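Local coordinates for protein metalloregulator ScaR (Streptococcus gordonii, PDB 3HRT) that probably binds DNA as a metal-responsive homodimeric transcription regulator of the DtxR/MntR family, sensing transition metal ions, at residues H75-V80 against H107-L112. Residues are numbered along the deposited sequence; the frame is centred on the assembly and turned at random.
With CD (cadmium ion), chain D; SO4 (sulfate ion), chain C.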
ATOM      1  N   HIS A  75       2.078   7.274   8.852  1.00 78.96           N
ATOM      2  CA  HIS A  75       1.405   8.354   8.160  1.00 73.90           C
ATOM      3  C   HIS A  75       2.336   9.224   7.325  1.00 75.01           C
ATOM      4  O   HIS A  75       2.014   9.585   6.199  1.00 78.30           O
ATOM      5  CB  HIS A  75       0.716   9.228   9.191  1.00 76.90           C
ATOM      6  CG  HIS A  75       0.030  10.412   8.605  1.00 83.47           C
ATOM      7  ND1 HIS A  75      -1.341  10.518   8.540  1.00 91.32           N
ATOM      8  CD2 HIS A  75       0.524  11.537   8.041  1.00 84.92           C
ATOM      9  CE1 HIS A  75      -1.665  11.661   7.967  1.00 92.96           C
ATOM     10  NE2 HIS A  75      -0.551  12.298   7.652  1.00 94.28           N
ATOM     11  N   ARG A  76       3.487   9.561   7.893  1.00 68.93           N
ATOM     12  CA  ARG A  76       4.386  10.546   7.297  1.00 64.47           C
ATOM     13  C   ARG A  76       5.280   9.966   6.199  1.00 67.27           C
ATOM     14  O   ARG A  76       5.548  10.629   5.188  1.00 73.54           O
ATOM     15  CB  ARG A  76       5.191  11.253   8.397  1.00 59.53           C
ATOM     16  CG  ARG A  76       4.264  12.049   9.320  1.00 68.90           C
ATOM     17  CD  ARG A  76       4.969  12.965  10.337  1.00 70.88           C
ATOM     18  NE  ARG A  76       4.021  13.893  10.953  1.00 73.28           N
ATOM     19  CZ  ARG A  76       4.322  14.673  11.982  1.00 74.14           C
ATOM     20  NH1 ARG A  76       5.536  14.615  12.502  1.00 74.38           N
ATOM     21  NH2 ARG A  76       3.420  15.510  12.484  1.00 70.61           N
ATOM     22  N   LEU A  77       5.730   8.729   6.397  1.00 74.35           N
ATOM     23  CA  LEU A  77       6.488   8.022   5.378  1.00 67.40           C
ATOM     24  C   LEU A  77       5.590   7.773   4.177  1.00 66.16           C
ATOM     25  O   LEU A  77       5.979   8.039   3.042  1.00 67.69           O
ATOM     26  CB  LEU A  77       7.011   6.709   5.930  1.00 61.87           C
ATOM     27  CG  LEU A  77       8.116   6.810   6.972  1.00 66.93           C
ATOM     28  CD1 LEU A  77       8.552   5.433   7.446  1.00 73.00           C
ATOM     29  CD2 LEU A  77       9.292   7.570   6.401  1.00 61.07           C
ATOM     30  N   ILE A  78       4.377   7.290   4.426  1.00 67.67           N
ATOM     31  CA  ILE A  78       3.434   7.097   3.337  1.00 63.62           C
ATOM     32  C   ILE A  78       3.266   8.379   2.518  1.00 71.20           C
ATOM     33  O   ILE A  78       3.304   8.359   1.278  1.00 76.16           O
ATOM     34  CB  ILE A  78       2.050   6.628   3.819  1.00 75.31           C
ATOM     35  CG1 ILE A  78       2.132   5.219   4.418  1.00 73.17           C
ATOM     36  CG2 ILE A  78       1.047   6.657   2.678  1.00 75.84           C
ATOM     37  CD1 ILE A  78       2.881   4.227   3.565  1.00 64.45           C
ATOM     38  N   GLU A  79       3.072   9.495   3.203  1.00 80.78           N
ATOM     39  CA  GLU A  79       2.863  10.744   2.502  1.00 70.71           C
ATOM     40  C   GLU A  79       4.047  11.083   1.651  1.00 71.02           C
ATOM     41  O   GLU A  79       3.883  11.524   0.513  1.00 74.29           O
ATOM     42  CB  GLU A  79       2.614  11.878   3.484  1.00 79.31           C
ATOM     43  CG  GLU A  79       1.150  12.048   3.843  1.00 86.08           C
ATOM     44  CD  GLU A  79       0.968  13.108   4.900  1.00 99.94           C
ATOM     45  OE1 GLU A  79       2.000  13.445   5.520  1.00 98.97           O
ATOM     46  OE2 GLU A  79      -0.175  13.597   5.115  1.00105.20           O
ATOM     47  N   VAL A  80       5.246  10.897   2.196  1.00 68.59           N
ATOM     48  CA  VAL A  80       6.455  11.257   1.448  1.00 61.02           C
ATOM     49  C   VAL A  80       6.547  10.454   0.156  1.00 66.24           C
ATOM     50  O   VAL A  80       6.796  10.993  -0.919  1.00 68.24           O
ATOM     51  CB  VAL A  80       7.734  10.980   2.225  1.00 60.52           C
ATOM     52  CG1 VAL A  80       8.957  11.087   1.279  1.00 59.15           C
ATOM     53  CG2 VAL A  80       7.842  11.884   3.436  1.00 63.25           C
ATOM     54  N   HIS A 107       6.838  -4.069   8.246  1.00 98.85           N
ATOM     55  CA  HIS A 107       7.978  -4.411   7.391  1.00 90.95           C
ATOM     56  C   HIS A 107       7.906  -3.558   6.114  1.00 88.75           C
ATOM     57  O   HIS A 107       8.920  -3.177   5.530  1.00 85.93           O
ATOM     58  CB  HIS A 107       7.939  -5.906   7.068  1.00 94.18           C
ATOM     59  CG  HIS A 107       9.081  -6.395   6.223  1.00101.79           C
ATOM     60  ND1 HIS A 107       8.928  -6.773   4.902  1.00 97.33           N
ATOM     61  CD2 HIS A 107      10.388  -6.607   6.525  1.00101.45           C
ATOM     62  CE1 HIS A 107      10.090  -7.176   4.419  1.00 98.34           C
ATOM     63  NE2 HIS A 107      10.993  -7.093   5.382  1.00107.72           N
ATOM     64  N   PHE A 108       6.693  -3.255   5.677  1.00 87.81           N
ATOM     65  CA  PHE A 108       6.535  -2.470   4.482  1.00 79.14           C
ATOM     66  C   PHE A 108       7.141  -1.133   4.813  1.00 84.80           C
ATOM     67  O   PHE A 108       7.910  -0.560   4.042  1.00 83.32           O
ATOM     68  CB  PHE A 108       5.060  -2.287   4.167  1.00 84.62           C
ATOM     69  CG  PHE A 108       4.815  -1.420   2.989  1.00 79.46           C
ATOM     70  CD1 PHE A 108       5.020  -1.895   1.708  1.00 83.09           C
ATOM     71  CD2 PHE A 108       4.405  -0.125   3.149  1.00 74.77           C
ATOM     72  CE1 PHE A 108       4.808  -1.069   0.589  1.00 80.03           C
ATOM     73  CE2 PHE A 108       4.184   0.702   2.037  1.00 79.06           C
ATOM     74  CZ  PHE A 108       4.388   0.228   0.757  1.00 71.84           C
ATOM     75  N   VAL A 109       6.808  -0.664   6.007  1.00 87.02           N
ATOM     76  CA  VAL A 109       7.176   0.660   6.435  1.00 74.69           C
ATOM     77  C   VAL A 109       8.666   0.756   6.777  1.00 81.59           C
ATOM     78  O   VAL A 109       9.307   1.752   6.436  1.00 82.71           O
ATOM     79  CB  VAL A 109       6.293   1.113   7.604  1.00 76.67           C
ATOM     80  CG1 VAL A 109       6.762   2.451   8.148  1.00 73.85           C
ATOM     81  CG2 VAL A 109       4.840   1.175   7.155  1.00 73.51           C
ATOM     82  N   GLU A 110       9.233  -0.260   7.424  1.00 99.01           N
ATOM     83  CA  GLU A 110      10.663  -0.203   7.753  1.00 99.80           C
ATOM     84  C   GLU A 110      11.502  -0.265   6.486  1.00 99.01           C
ATOM     85  O   GLU A 110      12.694   0.027   6.505  1.00 98.03           O
ATOM     86  CB  GLU A 110      11.093  -1.313   8.731  1.00100.44           C
ATOM     87  CG  GLU A 110      10.561  -1.156  10.194  1.00112.31           C
ATOM     88  CD  GLU A 110      10.767   0.259  10.810  1.00116.63           C
ATOM     89  OE1 GLU A 110       9.760   0.902  11.229  1.00109.62           O
ATOM     90  OE2 GLU A 110      11.932   0.733  10.866  1.00110.23           O
ATOM     91  N   ARG A 111      10.869  -0.653   5.385  1.00 91.67           N
ATOM     92  CA  ARG A 111      11.584  -0.835   4.137  1.00 88.82           C
ATOM     93  C   ARG A 111      11.305   0.357   3.242  1.00 85.33           C
ATOM     94  O   ARG A 111      12.165   0.799   2.480  1.00 85.41           O
ATOM     95  CB  ARG A 111      11.164  -2.136   3.450  1.00 89.39           C
ATOM     96  CG  ARG A 111      11.808  -3.406   4.000  1.00 91.84           C
ATOM     97  CD  ARG A 111      13.301  -3.488   3.683  1.00 95.00           C
ATOM     98  NE  ARG A 111      13.735  -4.868   3.480  1.00114.02           N
ATOM     99  CZ  ARG A 111      14.988  -5.310   3.611  1.00123.88           C
ATOM    100  NH1 ARG A 111      15.960  -4.474   3.963  1.00111.28           N
ATOM    101  NH2 ARG A 111      15.266  -6.602   3.397  1.00128.91           N
ATOM    102  N   LEU A 112      10.090   0.881   3.345  1.00 71.38           N
ATOM    103  CA  LEU A 112       9.736   2.133   2.698  1.00 67.06           C
ATOM    104  C   LEU A 112      10.698   3.207   3.126  1.00 69.14           C
ATOM    105  O   LEU A 112      11.054   4.075   2.340  1.00 75.72           O
ATOM    106  CB  LEU A 112       8.368   2.561   3.151  1.00 63.23           C
ATOM    107  CG  LEU A 112       7.452   3.025   2.045  1.00 62.97           C
ATOM    108  CD1 LEU A 112       6.573   4.149   2.587  1.00 55.20           C
ATOM    109  CD2 LEU A 112       8.245   3.440   0.811  1.00 58.92           C
TER
HETATM  110 CD    CD D 501       2.250  15.418   6.838  1.00 98.39          CD
HETATM  111  S   SO4 C 250      -0.076  17.359  12.585  1.00178.03           S
HETATM  112  O1  SO4 C 250       0.019  17.366  14.048  1.00167.97           O
HETATM  113  O2  SO4 C 250       0.826  16.352  12.018  1.00158.21           O
HETATM  114  O3  SO4 C 250      -1.454  17.050  12.201  1.00166.11           O
HETATM  115  O4  SO4 C 250       0.318  18.660  12.052  1.00160.25           O
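Leu-77 CG and Ile-78 CG1 both stand anti to their carbonyl carbons (chi1 -70° and -67°), and together with the next torsion, extended in Leu-77 and folded in Ile-78, this carries a CD1 methyl of each to helix 106-116, in Ile-78 despite a CB that points along the interface. Leu-77 CD1 meets Val-109 CG1 at 3.5 Å, the two side chains passing obliquely. Ile-78 CD1 does double duty: it reaches the edge of the Phe-108 ring, near the ring plane, with CE2 at 4.1 Å, and touches Leu-112 CD1 at 3.8 Å. Phe-108 has CG anti to its backbone N, a torsion that swings the ring to this methyl. Leu-112 CD1 also lies 4.0 Å from the backbone O of Leu-77, so its methyl rests against the helix surface as well as against side chains.

The axes of the two short segments approach to 10.2 Å and cross at 57°; that separation and four apolar side-chain contacts show side chains bridging two helices of the metal-binding and dimerisation domain. Leu-77 and Ile-78 touch segment 107-112, whereas Glu-79 and Arg-76 make no contact with it. Glu-79 binds the cadmium ion through OE1 at 2.4 Å, with Cys-122 SG as the second protein ligand of this cadmium; Glu-79, Cys-122, His-124 and Asp-159 are zinc-binding residues. Arg-76 NH2 donates to sulfate O2 at 2.8 Å, the anion, probably from the crystallisation liquor, lying at the guanidinium edge, and the same nitrogen forms a salt bridge with Glu-137. Beyond helix 106-116, Phe-108 packs on Leu-86 and Arg-111 on Gly-87 of the second subunit.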